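Local coordinates for protein soluble inorganic pyrophosphatase (Toxoplasma gondii, PDB 5WRT) that probably hydrolyses inorganic pyrophosphate to phosphate with the help of bound magnesium ions, this chain being the piece that carries the pyrophosphatase domain, at residues Ala146-Gly150 and Phe191-Lys195. Sequence-based numbering, arbitrary orientation.
Sequences AMIDG and FRWYK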
loop_
_atom_site.group_PDB
_atom_site.type_symbol
_atom_site.label_atom_id
_atom_site.label_comp_id
_atom_site.label_asym_id
_atom_site.label_seq_id
_atom_site.Cartn_x
_atom_site.Cartn_y
_atom_site.Cartn_z
ATOM N N ALA A 146 -7.767 9.865 10.824
ATOM C CA ALA A 146 -8.102 11.207 10.347
ATOM C C ALA A 146 -7.114 11.602 9.256
ATOM O O ALA A 146 -6.179 12.373 9.472
ATOM C CB ALA A 146 -8.093 12.203 11.501
ATOM N N MET A 147 -7.341 11.073 8.057
ATOM C CA MET A 147 -6.483 11.397 6.928
ATOM C C MET A 147 -6.796 12.802 6.423
ATOM O O MET A 147 -7.959 13.212 6.356
ATOM C CB MET A 147 -6.650 10.356 5.819
ATOM C CG MET A 147 -5.533 10.361 4.784
ATOM S SD MET A 147 -6.007 9.717 3.167
ATOM C CE MET A 147 -7.121 10.983 2.587
ATOM N N ILE A 148 -5.745 13.546 6.087
ATOM C CA ILE A 148 -5.858 14.889 5.530
ATOM C C ILE A 148 -5.394 14.840 4.081
ATOM O O ILE A 148 -4.207 14.627 3.806
ATOM C CB ILE A 148 -5.046 15.912 6.335
ATOM C CG1 ILE A 148 -5.413 15.842 7.818
ATOM C CG2 ILE A 148 -5.281 17.315 5.799
ATOM C CD1 ILE A 148 -6.871 16.115 8.097
ATOM N N ASP A 149 -6.329 15.035 3.152
ATOM C CA ASP A 149 -6.048 15.009 1.718
ATOM C C ASP A 149 -6.179 16.433 1.190
ATOM O O ASP A 149 -7.283 16.886 0.875
ATOM C CB ASP A 149 -6.998 14.064 0.989
ATOM C CG ASP A 149 -6.536 13.739 -0.425
ATOM O OD1 ASP A 149 -5.783 14.543 -1.017
ATOM O OD2 ASP A 149 -6.928 12.671 -0.943
ATOM N N GLY A 150 -5.048 17.128 1.085
ATOM C CA GLY A 150 -5.023 18.490 0.585
ATOM C C GLY A 150 -5.996 19.422 1.275
ATOM O O GLY A 150 -6.910 19.955 0.637
ATOM N N PHE A 191 -3.581 4.484 2.756
ATOM C CA PHE A 191 -4.167 5.775 2.427
ATOM C C PHE A 191 -3.169 6.922 2.525
ATOM O O PHE A 191 -3.431 7.997 1.975
ATOM C CB PHE A 191 -5.380 6.037 3.319
ATOM C CG PHE A 191 -6.595 5.255 2.911
ATOM C CD1 PHE A 191 -7.351 5.650 1.818
ATOM C CD2 PHE A 191 -6.966 4.110 3.597
ATOM C CE1 PHE A 191 -8.464 4.927 1.429
ATOM C CE2 PHE A 191 -8.078 3.382 3.210
ATOM C CZ PHE A 191 -8.828 3.793 2.125
ATOM N N ARG A 192 -2.035 6.721 3.198
ATOM C CA ARG A 192 -1.002 7.752 3.204
ATOM C C ARG A 192 -0.303 7.843 1.853
ATOM O O ARG A 192 0.029 8.941 1.393
ATOM C CB ARG A 192 0.021 7.480 4.309
ATOM C CG ARG A 192 0.978 8.643 4.555
ATOM C CD ARG A 192 2.361 8.169 4.984
ATOM N NE ARG A 192 2.330 7.412 6.232
ATOM C CZ ARG A 192 2.362 7.962 7.443
ATOM N NH1 ARG A 192 2.431 9.280 7.577
ATOM N NH2 ARG A 192 2.332 7.190 8.521
ATOM N N TRP A 193 -0.086 6.703 1.195
ATOM C CA TRP A 193 0.798 6.628 0.041
ATOM C C TRP A 193 0.084 6.461 -1.296
ATOM O O TRP A 193 0.725 6.637 -2.337
ATOM C CB TRP A 193 1.789 5.466 0.219
ATOM C CG TRP A 193 2.814 5.697 1.289
ATOM C CD1 TRP A 193 2.794 5.209 2.565
ATOM C CD2 TRP A 193 4.017 6.467 1.173
ATOM N NE1 TRP A 193 3.906 5.633 3.252
ATOM C CE2 TRP A 193 4.674 6.407 2.420
ATOM C CE3 TRP A 193 4.602 7.204 0.139
ATOM C CZ2 TRP A 193 5.884 7.055 2.659
ATOM C CZ3 TRP A 193 5.804 7.846 0.378
ATOM C CH2 TRP A 193 6.432 7.767 1.628
ATOM N N TYR A 194 -1.211 6.134 -1.307
ATOM C CA TYR A 194 -1.829 5.646 -2.541
ATOM C C TYR A 194 -1.979 6.715 -3.621
ATOM O O TYR A 194 -2.229 6.365 -4.779
ATOM C CB TYR A 194 -3.191 5.012 -2.246
ATOM C CG TYR A 194 -4.320 5.988 -2.010
ATOM C CD1 TYR A 194 -4.287 6.875 -0.945
ATOM C CD2 TYR A 194 -5.425 6.011 -2.851
ATOM C CE1 TYR A 194 -5.322 7.763 -0.723
ATOM C CE2 TYR A 194 -6.466 6.895 -2.638
ATOM C CZ TYR A 194 -6.409 7.770 -1.572
ATOM O OH TYR A 194 -7.442 8.653 -1.353
ATOM N N LYS A 195 -1.838 7.994 -3.289
ATOM C CA LYS A 195 -1.936 9.043 -4.295
ATOM C C LYS A 195 -0.576 9.622 -4.673
ATOM O O LYS A 195 -0.518 10.644 -5.365
ATOM C CB LYS A 195 -2.866 10.155 -3.808
ATOM C CG LYS A 195 -4.331 9.761 -3.708
ATOM C CD LYS A 195 -5.147 10.904 -3.114
ATOM C CE LYS A 195 -6.616 10.810 -3.542
ATOM N NZ LYS A 195 -7.274 12.148 -3.729
#
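M147 lays its sulfur against F191, SD 3.7 Å from CB of F191 and 3.3 Å from that residue's carbonyl O, the two side chains crossing at about a right angle. An extended start to the methionine chain (chi1 -163°, chi2 -155°) carries SD across before the bend at chi3. From there SD of M147 also comes up at the edge of the Y194 ring, near its plane, 4.4 Å from CE1. Two residues along the strand, D149 reaches out to K195 from the opposite direction. D149 OD2 accepts K195 NZ at 2.9 Å, met on its syn side and 22° out of the carboxylate plane, which makes a hydrogen-bonded salt bridge. K195 passes over one face of Y194 on the way, its CG 3.5 Å above the ring centre. W190 stacks on Y194 as well, while N203 ND2 binds the F191 carbonyl. M147 also packs on D154, one of the magnesium ligands, and its side chain lies about 7 Å from a bound magnesium ion. Strand 136-149, running between strands 152-161 and 204-212, is thereby joined at its end to segment 191-195 on helix 183-193, just before helix 196-199.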